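PDB 3QGM: p-nitrophenyl phosphatase (Pho2) from Archaeoglobus fulgidus, which binds a calcium ion and, as a member of the haloacid dehalogenase (HAD) superfamily, probably hydrolyses phosphate esters. Local coordinates for residues Leu121-Asn126 and Ile145-Thr150; Val75-Thr80 and Glu99-Glu104; Gln213-Val218 and Glu246-Lys251. One frame throughout, in Å; residues are numbered along the deposited sequence. Where two conformers were deposited one is given.

Contact 1 of 3, residues Leu121-Asn126 and Ile145-Thr150; sequences LVVGSN and IRYIAT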
ATOM      1  N   LEU A 121      11.703  12.494   3.904  1.00 25.01           N
ATOM      2  CA  LEU A 121      10.712  11.546   4.320  1.00 24.92           C
ATOM      3  C   LEU A 121      11.418  10.239   4.658  1.00 24.27           C
ATOM      4  O   LEU A 121      12.102   9.677   3.822  1.00 26.39           O
ATOM      5  CB  LEU A 121       9.663  11.345   3.175  1.00 25.91           C
ATOM      6  CG  LEU A 121       8.667  10.180   3.304  1.00 25.83           C
ATOM      7  CD1 LEU A 121       7.838  10.299   4.622  1.00 24.03           C
ATOM      8  CD2 LEU A 121       7.757  10.061   1.967  1.00 22.05           C
ATOM      9  N   VAL A 122      11.227   9.752   5.879  1.00 24.13           N
ATOM     10  CA  VAL A 122      11.850   8.548   6.386  1.00 24.67           C
ATOM     11  C   VAL A 122      10.753   7.521   6.712  1.00 24.35           C
ATOM     12  O   VAL A 122       9.917   7.728   7.574  1.00 23.35           O
ATOM     13  CB  VAL A 122      12.720   8.865   7.629  1.00 25.46           C
ATOM     14  CG1 VAL A 122      13.490   7.654   8.095  1.00 22.91           C
ATOM     15  CG2 VAL A 122      13.680  10.009   7.292  1.00 23.88           C
ATOM     16  N   VAL A 123      10.709   6.455   5.930  1.00 23.96           N
ATOM     17  CA  VAL A 123       9.633   5.502   6.037  1.00 23.21           C
ATOM     18  C   VAL A 123      10.178   4.321   6.794  1.00 22.41           C
ATOM     19  O   VAL A 123      11.152   3.743   6.400  1.00 24.23           O
ATOM     20  CB  VAL A 123       9.146   5.093   4.628  1.00 23.14           C
ATOM     21  CG1 VAL A 123       8.439   3.768   4.692  1.00 23.07           C
ATOM     22  CG2 VAL A 123       8.236   6.195   4.023  1.00 22.38           C
ATOM     23  N   GLY A 124       9.596   4.025   7.935  1.00 22.61           N
ATOM     24  CA  GLY A 124       9.851   2.804   8.674  1.00 22.28           C
ATOM     25  C   GLY A 124       8.484   2.252   9.119  1.00 23.26           C
ATOM     26  O   GLY A 124       7.499   2.997   9.201  1.00 20.81           O
ATOM     27  N   SER A 125       8.443   0.950   9.398  1.00 22.96           N
ATOM     28  CA  SER A 125       7.250   0.312   9.887  0.60 24.27           C
ATOM     29  C   SER A 125       6.723   0.959  11.149  1.00 24.99           C
ATOM     30  O   SER A 125       7.516   1.455  11.962  1.00 26.98           O
ATOM     31  CB  SER A 125       7.521  -1.148  10.187  0.60 24.21           C
ATOM     32  OG  SER A 125       6.294  -1.807  10.279  0.60 24.10           O
ATOM     33  N   ASN A 126       5.407   0.944  11.317  1.00 24.81           N
ATOM     34  CA  ASN A 126       4.754   1.452  12.533  1.00 25.07           C
ATOM     35  C   ASN A 126       3.477   0.679  12.873  1.00 26.22           C
ATOM     36  O   ASN A 126       2.462   0.737  12.122  1.00 25.32           O
ATOM     37  CB  ASN A 126       4.418   2.926  12.319  1.00 25.84           C
ATOM     38  CG  ASN A 126       4.161   3.660  13.602  1.00 25.49           C
ATOM     39  OD1 ASN A 126       3.720   3.070  14.581  1.00 28.49           O
ATOM     40  ND2 ASN A 126       4.399   4.965  13.597  1.00 26.52           N
ATOM     41  N   ILE A 145      10.084  15.625  -1.754  1.00 31.37           N
ATOM     42  CA  ILE A 145      11.259  15.560  -0.894  1.00 30.78           C
ATOM     43  C   ILE A 145      11.941  14.200  -0.950  1.00 28.89           C
ATOM     44  O   ILE A 145      11.377  13.199  -1.359  1.00 28.15           O
ATOM     45  CB  ILE A 145      10.938  16.020   0.563  1.00 31.13           C
ATOM     46  CG1 ILE A 145      10.041  15.028   1.319  1.00 31.29           C
ATOM     47  CG2 ILE A 145      10.235  17.416   0.526  1.00 33.04           C
ATOM     48  CD1 ILE A 145       9.763  15.424   2.801  1.00 28.55           C
ATOM     49  N   ARG A 146      13.208  14.204  -0.595  1.00 28.16           N
ATOM     50  CA  ARG A 146      14.047  13.034  -0.650  1.00 28.07           C
ATOM     51  C   ARG A 146      13.443  11.983   0.281  1.00 27.21           C
ATOM     52  O   ARG A 146      13.033  12.289   1.380  1.00 27.09           O
ATOM     53  CB  ARG A 146      15.465  13.428  -0.198  1.00 28.57           C
ATOM     54  CG  ARG A 146      16.475  12.298  -0.147  1.00 28.88           C
ATOM     55  CD  ARG A 146      17.841  12.859  -0.654  1.00 32.21           C
ATOM     56  NE  ARG A 146      18.925  11.893  -0.603  1.00 31.03           N
ATOM     57  CZ  ARG A 146      19.221  11.039  -1.589  1.00 33.32           C
ATOM     58  NH1 ARG A 146      18.519  11.017  -2.718  1.00 32.60           N
ATOM     59  NH2 ARG A 146      20.245  10.198  -1.434  1.00 33.38           N
ATOM     60  N   TYR A 147      13.450  10.742  -0.162  1.00 26.60           N
ATOM     61  CA  TYR A 147      12.619   9.716   0.403  1.00 25.53           C
ATOM     62  C   TYR A 147      13.498   8.503   0.691  1.00 24.84           C
ATOM     63  O   TYR A 147      14.005   7.847  -0.210  1.00 25.49           O
ATOM     64  CB  TYR A 147      11.461   9.468  -0.589  1.00 26.38           C
ATOM     65  CG  TYR A 147      10.591   8.246  -0.396  1.00 24.67           C
ATOM     66  CD1 TYR A 147      10.572   7.522   0.796  1.00 22.94           C
ATOM     67  CD2 TYR A 147       9.748   7.850  -1.419  1.00 25.39           C
ATOM     68  CE1 TYR A 147       9.758   6.395   0.939  1.00 23.76           C
ATOM     69  CE2 TYR A 147       8.934   6.723  -1.297  1.00 27.04           C
ATOM     70  CZ  TYR A 147       8.929   6.007  -0.117  1.00 24.40           C
ATOM     71  OH  TYR A 147       8.139   4.886  -0.044  1.00 25.05           O
ATOM     72  N   ILE A 148      13.687   8.234   1.979  1.00 24.24           N
ATOM     73  CA  ILE A 148      14.468   7.117   2.426  1.00 24.95           C
ATOM     74  C   ILE A 148      13.600   6.085   3.148  1.00 24.13           C
ATOM     75  O   ILE A 148      12.743   6.428   3.974  1.00 25.05           O
ATOM     76  CB  ILE A 148      15.550   7.565   3.431  1.00 25.15           C
ATOM     77  CG1 ILE A 148      16.185   8.875   2.959  1.00 27.75           C
ATOM     78  CG2 ILE A 148      16.602   6.449   3.538  1.00 23.51           C
ATOM     79  CD1 ILE A 148      17.088   8.700   1.774  1.00 28.17           C
ATOM     80  N   ALA A 149      13.859   4.830   2.890  1.00 23.58           N
ATOM     81  CA  ALA A 149      13.198   3.760   3.642  1.00 23.94           C
ATOM     82  C   ALA A 149      14.253   2.953   4.413  1.00 23.57           C
ATOM     83  O   ALA A 149      15.349   2.701   3.932  1.00 23.44           O
ATOM     84  CB  ALA A 149      12.380   2.861   2.724  1.00 23.76           C
ATOM     85  N   THR A 150      13.894   2.567   5.625  1.00 22.92           N
ATOM     86  CA  THR A 150      14.757   1.811   6.496  1.00 22.68           C
ATOM     87  C   THR A 150      15.071   0.436   5.931  1.00 23.80           C
ATOM     88  O   THR A 150      16.218  -0.044   5.976  1.00 23.88           O
ATOM     89  CB  THR A 150      14.084   1.673   7.895  1.00 23.21           C
ATOM     90  OG1 THR A 150      12.747   1.153   7.746  1.00 24.17           O
ATOM     91  CG2 THR A 150      13.996   3.037   8.613  1.00 19.89           C
TER
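Strands 121-123 and 146-149 run parallel, their short axes 4.7 Å apart, in a beta-alpha-beta unit whose intervening helix is 131-143. Four nearly straight backbone hydrogen bonds zip them together: Leu121 N to Arg146 O, Ile148 N to Leu121 O, Val123 N to Ile148 O, and Thr150 N to Val123 O. The tight part lies on the face carrying Leu121, Val123, Tyr147 and Ala149. Leu121 and Tyr147 both hold CG anti to the backbone N, so they lie side by side, and Leu121 CD2 rests over one ring face in a CH-pi contact, 4.2 Å from the centroid. Val123 CG2 approaches obliquely to within 3.4 Å of Tyr147 CE1. The side chains of Val122 and Ile148, on the reverse face, make no close contact with each other. Looser still is the more exposed edge at Arg146, whose side chain extends from the strand pair to a salt bridge with Glu87; beyond Gly124 the chains part. Helix 167-177 covers the sheet face that carries Tyr147, with Ile169 on Val123, Ile170 on Tyr147 and Ala149, and Leu173 on Tyr147, while helix 76-87 packs on Val122 and Ile148, and strands 92-95 and 183-184 flank the pair.

Contact 2 of 3, residues Val75-Thr80 and Glu99-Glu104; sequences VATYAT and EGLIEE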
ATOM      1  N   VAL A  75      22.110  -1.762  12.701  1.00 24.21           N
ATOM      2  CA  VAL A  75      20.673  -1.962  12.554  1.00 24.13           C
ATOM      3  C   VAL A  75      20.101  -0.830  11.683  1.00 23.84           C
ATOM      4  O   VAL A  75      20.662   0.271  11.611  1.00 23.13           O
ATOM      5  CB  VAL A  75      19.974  -2.084  13.937  1.00 24.51           C
ATOM      6  CG1 VAL A  75      20.099  -0.747  14.772  1.00 22.53           C
ATOM      7  CG2 VAL A  75      18.503  -2.588  13.759  1.00 24.66           C
ATOM      8  N   ALA A  76      19.031  -1.158  10.962  1.00 23.12           N
ATOM      9  CA  ALA A  76      18.535  -0.305   9.917  1.00 23.25           C
ATOM     10  C   ALA A  76      18.133   1.045  10.469  1.00 22.65           C
ATOM     11  O   ALA A  76      18.255   2.026   9.788  1.00 23.68           O
ATOM     12  CB  ALA A  76      17.320  -0.990   9.167  1.00 21.54           C
ATOM     13  N   THR A  77      17.636   1.101  11.693  1.00 23.15           N
ATOM     14  CA  THR A  77      17.220   2.382  12.250  1.00 23.32           C
ATOM     15  C   THR A  77      18.447   3.310  12.353  1.00 23.77           C
ATOM     16  O   THR A  77      18.460   4.451  11.842  1.00 23.63           O
ATOM     17  CB  THR A  77      16.610   2.225  13.649  1.00 23.43           C
ATOM     18  OG1 THR A  77      17.508   1.484  14.482  1.00 21.78           O
ATOM     19  CG2 THR A  77      15.188   1.508  13.588  1.00 21.50           C
ATOM     20  N   TYR A  78      19.510   2.777  12.947  1.00 23.28           N
ATOM     21  CA  TYR A  78      20.783   3.559  13.053  1.00 23.55           C
ATOM     22  C   TYR A  78      21.394   3.838  11.660  1.00 22.94           C
ATOM     23  O   TYR A  78      21.901   4.952  11.392  1.00 22.12           O
ATOM     24  CB  TYR A  78      21.748   2.782  13.956  1.00 23.49           C
ATOM     25  CG  TYR A  78      23.182   3.233  14.004  1.00 25.78           C
ATOM     26  CD1 TYR A  78      23.582   4.145  14.957  1.00 28.48           C
ATOM     27  CD2 TYR A  78      24.151   2.730  13.118  1.00 28.29           C
ATOM     28  CE1 TYR A  78      24.891   4.569  15.069  1.00 28.45           C
ATOM     29  CE2 TYR A  78      25.521   3.181  13.192  1.00 28.35           C
ATOM     30  CZ  TYR A  78      25.851   4.104  14.191  1.00 31.50           C
ATOM     31  OH  TYR A  78      27.126   4.593  14.384  1.00 31.65           O
ATOM     32  N   ALA A  79      21.360   2.838  10.763  1.00 22.84           N
ATOM     33  CA  ALA A  79      22.055   2.979   9.502  1.00 23.68           C
ATOM     34  C   ALA A  79      21.359   4.120   8.781  1.00 24.39           C
ATOM     35  O   ALA A  79      22.013   4.973   8.163  1.00 26.03           O
ATOM     36  CB  ALA A  79      22.037   1.650   8.655  1.00 23.18           C
ATOM     37  N   THR A  80      20.028   4.159   8.890  1.00 23.43           N
ATOM     38  CA  THR A  80      19.245   5.091   8.104  1.00 23.07           C
ATOM     39  C   THR A  80      19.503   6.518   8.569  1.00 23.32           C
ATOM     40  O   THR A  80      19.684   7.430   7.736  1.00 20.83           O
ATOM     41  CB  THR A  80      17.732   4.772   8.202  1.00 23.09           C
ATOM     42  OG1 THR A  80      17.478   3.512   7.559  1.00 22.28           O
ATOM     43  CG2 THR A  80      16.906   5.903   7.569  1.00 22.00           C
ATOM     44  N   GLU A  99       9.214   4.578  17.823  1.00 25.77           N
ATOM     45  CA  GLU A  99      10.108   5.340  18.705  1.00 27.16           C
ATOM     46  C   GLU A  99      11.594   5.057  18.547  1.00 25.04           C
ATOM     47  O   GLU A  99      12.399   5.941  18.711  1.00 27.03           O
ATOM     48  CB  GLU A  99       9.692   5.166  20.174  1.00 27.10           C
ATOM     49  CG  GLU A  99       8.281   5.539  20.311  1.00 33.91           C
ATOM     50  CD  GLU A  99       7.919   6.099  21.618  1.00 38.77           C
ATOM     51  OE1 GLU A  99       8.358   5.551  22.647  1.00 41.83           O
ATOM     52  OE2 GLU A  99       7.166   7.087  21.579  1.00 44.81           O
ATOM     53  N   GLY A 100      11.946   3.834  18.260  1.00 24.99           N
ATOM     54  CA  GLY A 100      13.334   3.483  18.094  1.00 25.02           C
ATOM     55  C   GLY A 100      13.959   4.085  16.856  1.00 24.43           C
ATOM     56  O   GLY A 100      15.158   4.384  16.855  1.00 23.60           O
ATOM     57  N   LEU A 101      13.171   4.278  15.790  1.00 23.00           N
ATOM     58  CA  LEU A 101      13.680   4.997  14.641  1.00 22.57           C
ATOM     59  C   LEU A 101      13.854   6.483  14.939  1.00 24.13           C
ATOM     60  O   LEU A 101      14.915   7.073  14.637  1.00 24.34           O
ATOM     61  CB  LEU A 101      12.791   4.801  13.444  1.00 21.82           C
ATOM     62  CG  LEU A 101      13.190   5.549  12.187  1.00 21.76           C
ATOM     63  CD1 LEU A 101      14.654   5.293  11.754  1.00 20.51           C
ATOM     64  CD2 LEU A 101      12.204   5.157  11.049  1.00 19.34           C
ATOM     65  N   ILE A 102      12.840   7.064  15.574  1.00 24.63           N
ATOM     66  CA  ILE A 102      12.857   8.474  15.950  1.00 25.12           C
ATOM     67  C   ILE A 102      14.087   8.719  16.832  1.00 24.92           C
ATOM     68  O   ILE A 102      14.780   9.698  16.675  1.00 25.44           O
ATOM     69  CB  ILE A 102      11.589   8.830  16.727  1.00 25.27           C
ATOM     70  CG1 ILE A 102      10.326   8.727  15.819  1.00 27.61           C
ATOM     71  CG2 ILE A 102      11.722  10.201  17.346  1.00 24.79           C
ATOM     72  CD1 ILE A 102       9.028   8.905  16.565  1.00 27.75           C
ATOM     73  N   GLU A 103      14.305   7.820  17.783  1.00 25.75           N
ATOM     74  CA  GLU A 103      15.466   7.897  18.669  1.00 26.55           C
ATOM     75  C   GLU A 103      16.760   7.997  17.871  1.00 26.95           C
ATOM     76  O   GLU A 103      17.598   8.846  18.189  1.00 25.08           O
ATOM     77  CB  GLU A 103      15.535   6.712  19.622  1.00 26.35           C
ATOM     78  CG  GLU A 103      16.526   6.901  20.758  1.00 29.63           C
ATOM     79  CD  GLU A 103      16.010   6.495  22.117  1.00 29.80           C
ATOM     80  OE1 GLU A 103      15.296   5.488  22.267  1.00 33.00           O
ATOM     81  OE2 GLU A 103      16.312   7.240  23.042  1.00 35.17           O
ATOM     82  N   GLU A 104      16.952   7.094  16.893  1.00 26.08           N
ATOM     83  CA  GLU A 104      18.209   7.055  16.150  1.00 25.58           C
ATOM     84  C   GLU A 104      18.307   8.287  15.278  1.00 25.34           C
ATOM     85  O   GLU A 104      19.367   8.865  15.095  1.00 24.95           O
ATOM     86  CB  GLU A 104      18.334   5.780  15.301  1.00 25.88           C
ATOM     87  CG  GLU A 104      18.501   4.490  16.127  1.00 24.56           C
ATOM     88  CD  GLU A 104      19.878   4.398  16.856  1.00 28.95           C
ATOM     89  OE1 GLU A 104      20.773   5.205  16.549  1.00 28.36           O
ATOM     90  OE2 GLU A 104      20.081   3.499  17.701  1.00 28.37           O
TER
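The first turns of helices 76-87 and 99-107 pack side by side, their short axes 8.5 Å apart and crossing at -32°. Glu104 reaches from the second helix across Thr77 to Tyr78. Its CB lies against the backbone of Thr77, 3.7 Å from Thr77 O. With CG anti to its own carbonyl carbon, the chain continues between the two residues: CG is 3.6 Å from Thr77 OG1 and also close to Tyr78 N. A bend at chi2 (-69°) then turns CD along Tyr78, to 3.8 Å from Tyr78 CB. At the tip, OE1 meets the ring edge in its plane, 3.4 Å from Tyr78 CD1, with the carboxylate turned almost perpendicular to the ring. OE2 accepts a hydrogen bond from the backbone N of Arg54, at the start of helix 54-63. Alongside, Thr77 CG2 lies on Leu101 CB at 4.1 Å, and Leu101 CD1 returns to the Thr77 backbone. An alanine in place of Glu104 would probably loosen the packing on Thr77 and Tyr78 and leave Arg54 N without this acceptor. No hydrogen bond joins the two segments: the contact between them is largely carbon on carbon and on backbone, with OE1 at the ring edge, while Glu104 OE2 and Thr77 OG1 hydrogen-bond to Arg54 N and Arg52 O. A negative charge on the carboxylate would probably be favoured by the Arg54 N-H donated to OE2 and, more weakly, by the slightly positive C-H edge of Tyr78 near OE1, while the Arg54 side chain makes a cation-pi contact with Tyr78.

Contact 3 of 3, residues Gln213-Val218 and Glu246-Lys251; sequences QIDVDV and ERHGLK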
ATOM      1  N   GLN A 213      17.684 -16.026   5.157  1.00 29.76           N
ATOM      2  CA  GLN A 213      16.821 -15.709   4.001  1.00 30.28           C
ATOM      3  C   GLN A 213      17.606 -15.497   2.703  1.00 31.33           C
ATOM      4  O   GLN A 213      18.488 -14.619   2.591  1.00 30.53           O
ATOM      5  CB  GLN A 213      15.988 -14.460   4.288  1.00 30.09           C
ATOM      6  CG  GLN A 213      14.983 -14.640   5.402  1.00 29.99           C
ATOM      7  CD  GLN A 213      14.048 -13.439   5.540  1.00 31.50           C
ATOM      8  OE1 GLN A 213      12.887 -13.511   5.179  1.00 33.13           O
ATOM      9  NE2 GLN A 213      14.546 -12.360   6.099  1.00 27.69           N
ATOM     10  N   ILE A 214      17.244 -16.276   1.688  1.00 32.26           N
ATOM     11  CA  ILE A 214      17.908 -16.202   0.381  1.00 32.76           C
ATOM     12  C   ILE A 214      17.697 -14.860  -0.255  1.00 33.04           C
ATOM     13  O   ILE A 214      18.643 -14.212  -0.705  1.00 34.64           O
ATOM     14  CB  ILE A 214      17.377 -17.241  -0.534  1.00 33.82           C
ATOM     15  CG1 ILE A 214      17.598 -18.615   0.103  1.00 36.03           C
ATOM     16  CG2 ILE A 214      18.004 -17.071  -2.005  1.00 32.93           C
ATOM     17  CD1 ILE A 214      18.583 -19.487  -0.566  1.00 36.18           C
ATOM     18  N   ASP A 215      16.455 -14.408  -0.259  1.00 34.74           N
ATOM     19  CA  ASP A 215      16.100 -13.114  -0.858  1.00 34.44           C
ATOM     20  C   ASP A 215      16.498 -11.903  -0.052  1.00 33.58           C
ATOM     21  O   ASP A 215      16.342 -10.799  -0.515  1.00 33.80           O
ATOM     22  CB  ASP A 215      14.594 -13.029  -1.082  1.00 35.83           C
ATOM     23  CG  ASP A 215      13.807 -13.084   0.200  1.00 34.52           C
ATOM     24  OD1 ASP A 215      12.803 -12.378   0.281  1.00 35.07           O
ATOM     25  OD2 ASP A 215      14.173 -13.854   1.098  1.00 38.26           O
ATOM     26  N   VAL A 216      16.988 -12.091   1.166  1.00 32.26           N
ATOM     27  CA  VAL A 216      17.471 -10.964   1.931  1.00 30.24           C
ATOM     28  C   VAL A 216      18.988 -11.071   2.086  1.00 30.18           C
ATOM     29  O   VAL A 216      19.760 -10.233   1.597  1.00 29.04           O
ATOM     30  CB  VAL A 216      16.727 -10.920   3.287  1.00 30.25           C
ATOM     31  CG1 VAL A 216      17.295  -9.857   4.205  1.00 25.77           C
ATOM     32  CG2 VAL A 216      15.172 -10.697   3.021  1.00 29.28           C
ATOM     33  N   ASP A 217      19.398 -12.121   2.767  1.00 29.42           N
ATOM     34  CA  ASP A 217      20.789 -12.262   3.181  1.00 30.01           C
ATOM     35  C   ASP A 217      21.688 -12.708   2.032  1.00 30.26           C
ATOM     36  O   ASP A 217      22.753 -12.135   1.836  1.00 30.04           O
ATOM     37  CB  ASP A 217      20.858 -13.241   4.333  1.00 28.84           C
ATOM     38  CG  ASP A 217      19.993 -12.780   5.480  1.00 30.21           C
ATOM     39  OD1 ASP A 217      20.378 -11.727   6.033  1.00 26.02           O
ATOM     40  OD2 ASP A 217      18.908 -13.396   5.735  1.00 26.57           O
ATOM     41  N   VAL A 218      21.252 -13.707   1.283  1.00 30.33           N
ATOM     42  CA  VAL A 218      22.040 -14.136   0.109  1.00 32.41           C
ATOM     43  C   VAL A 218      22.065 -13.061  -0.959  1.00 32.12           C
ATOM     44  O   VAL A 218      23.130 -12.798  -1.520  1.00 33.20           O
ATOM     45  CB  VAL A 218      21.618 -15.481  -0.445  1.00 32.27           C
ATOM     46  CG1 VAL A 218      22.523 -15.858  -1.622  1.00 34.99           C
ATOM     47  CG2 VAL A 218      21.730 -16.507   0.656  1.00 31.69           C
ATOM     48  N   GLU A 246      14.538 -21.796  -5.928  1.00 50.65           N
ATOM     49  CA  GLU A 246      13.746 -21.607  -7.169  1.00 52.70           C
ATOM     50  C   GLU A 246      12.983 -20.295  -7.093  1.00 52.08           C
ATOM     51  O   GLU A 246      13.053 -19.484  -8.000  1.00 53.45           O
ATOM     52  CB  GLU A 246      12.743 -22.753  -7.406  1.00 53.67           C
ATOM     53  CG  GLU A 246      13.155 -23.806  -8.428  1.00 57.39           C
ATOM     54  CD  GLU A 246      13.087 -23.316  -9.895  1.00 60.98           C
ATOM     55  OE1 GLU A 246      13.728 -23.969 -10.752  1.00 62.74           O
ATOM     56  OE2 GLU A 246      12.414 -22.288 -10.193  1.00 61.81           O
ATOM     57  N   ARG A 247      12.258 -20.107  -6.000  1.00 51.38           N
ATOM     58  CA  ARG A 247      11.503 -18.885  -5.741  1.00 50.79           C
ATOM     59  C   ARG A 247      12.339 -17.607  -5.990  1.00 49.34           C
ATOM     60  O   ARG A 247      11.912 -16.690  -6.702  1.00 47.74           O
ATOM     61  CB  ARG A 247      11.006 -18.943  -4.295  1.00 51.02           C
ATOM     62  CG  ARG A 247      10.279 -17.711  -3.763  1.00 54.58           C
ATOM     63  CD  ARG A 247       8.788 -17.778  -3.986  1.00 59.32           C
ATOM     64  NE  ARG A 247       8.169 -18.977  -3.415  1.00 62.94           N
ATOM     65  CZ  ARG A 247       7.930 -19.173  -2.118  1.00 65.36           C
ATOM     66  NH1 ARG A 247       7.340 -20.299  -1.715  1.00 66.95           N
ATOM     67  NH2 ARG A 247       8.283 -18.262  -1.213  1.00 65.57           N
ATOM     68  N   HIS A 248      13.538 -17.552  -5.417  1.00 47.19           N
ATOM     69  CA  HIS A 248      14.278 -16.308  -5.449  1.00 45.88           C
ATOM     70  C   HIS A 248      15.329 -16.236  -6.574  1.00 46.07           C
ATOM     71  O   HIS A 248      15.842 -15.151  -6.871  1.00 45.74           O
ATOM     72  CB  HIS A 248      14.831 -16.024  -4.065  1.00 44.37           C
ATOM     73  CG  HIS A 248      13.772 -16.020  -2.997  1.00 44.50           C
ATOM     74  ND1 HIS A 248      12.738 -15.100  -2.970  1.00 42.17           N
ATOM     75  CD2 HIS A 248      13.582 -16.829  -1.923  1.00 44.45           C
ATOM     76  CE1 HIS A 248      11.968 -15.335  -1.921  1.00 43.59           C
ATOM     77  NE2 HIS A 248      12.458 -16.378  -1.266  1.00 44.51           N
ATOM     78  N   GLY A 249      15.598 -17.366  -7.231  1.00 46.37           N
ATOM     79  CA  GLY A 249      16.576 -17.410  -8.318  1.00 46.53           C
ATOM     80  C   GLY A 249      17.996 -17.073  -7.884  1.00 46.38           C
ATOM     81  O   GLY A 249      18.771 -16.501  -8.665  1.00 46.65           O
ATOM     82  N   LEU A 250      18.313 -17.395  -6.622  1.00 45.47           N
ATOM     83  CA  LEU A 250      19.645 -17.246  -6.036  1.00 44.35           C
ATOM     84  C   LEU A 250      20.046 -18.530  -5.287  1.00 44.02           C
ATOM     85  O   LEU A 250      19.201 -19.242  -4.728  1.00 42.76           O
ATOM     86  CB  LEU A 250      19.656 -16.093  -5.038  1.00 44.02           C
ATOM     87  CG  LEU A 250      19.413 -14.683  -5.546  1.00 43.34           C
ATOM     88  CD1 LEU A 250      19.421 -13.767  -4.374  1.00 42.95           C
ATOM     89  CD2 LEU A 250      20.472 -14.258  -6.558  1.00 43.91           C
ATOM     90  N   LYS A 251      21.345 -18.810  -5.295  1.00 43.66           N
ATOM     91  CA  LYS A 251      21.924 -19.906  -4.536  1.00 43.82           C
ATOM     92  C   LYS A 251      22.977 -19.334  -3.626  1.00 42.51           C
ATOM     93  O   LYS A 251      23.787 -18.506  -4.076  1.00 42.67           O
ATOM     94  CB  LYS A 251      22.640 -20.909  -5.447  1.00 44.92           C
ATOM     95  CG  LYS A 251      21.751 -21.907  -6.156  1.00 48.54           C
ATOM     96  CD  LYS A 251      22.505 -23.218  -6.433  1.00 51.46           C
ATOM     97  CE  LYS A 251      23.863 -22.988  -7.089  1.00 54.17           C
ATOM     98  NZ  LYS A 251      24.949 -23.730  -6.362  1.00 55.08           N
TER
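Helix 214-224 opens with a wider pi-type turn, in which Gln213 O accepts from both Asp217 N and Val218 N, and faces the end of helix 241-248, where Gly249 leaves the helical conformation with positive phi (63°). Both elements belong to the Rossmann-like fold of the HAD superfamily, beside its six-stranded parallel sheet. Ile214 and Leu250 form the apolar part of the contact: their side chains run antiparallel past one another, with Ile214 CG2 3.6 Å from Leu250 CB. Leu250 CD1 reaches on to Ile214 O, while Val218 CG1 lies 3.8 Å from the backbone Lys251 O. Ile214 also packs on Leu230 and Ile245, joining the sheet to helix 241-248. Gln213 N donates to Asp217 OD2 on its anti lone pair, and OD1 of the same carboxylate forms a salt bridge with Lys187. At the more open edge, Asp215 folds over His248, its chi1 of 63° setting CG between the backbone N and the carbonyl carbon. Its carboxylate is only 12° from parallel with the imidazole, stacked on it without a hydrogen bond. Asp215 CB makes the CH-pi contact, 3.5 Å from the His248 ring centroid; Arg247 CG sits over the opposite face.

Contacts 1 and 2 are neighbours, with centres 11 Å apart, and they touch directly. Thr150 CG2 lies 3.7 Å from Leu101 CD2, and Val122 CG1 is 3.9 Å from Thr80 CG2, so both helices of contact 2 pack against the strand pair of contact 1. Contact 3 stands apart, its centre about 25 Å from that of contact 1 and about 26 Å from that of contact 2, beside the other parallel sheet. It lies nearest the metal site: the Asp215 side chain is about 9 Å from the calcium ion bound by Asp14, Asp16 and Asp212, and about 8 Å from the Asp212 side chain. Contacts 1 and 2 lie away from that site.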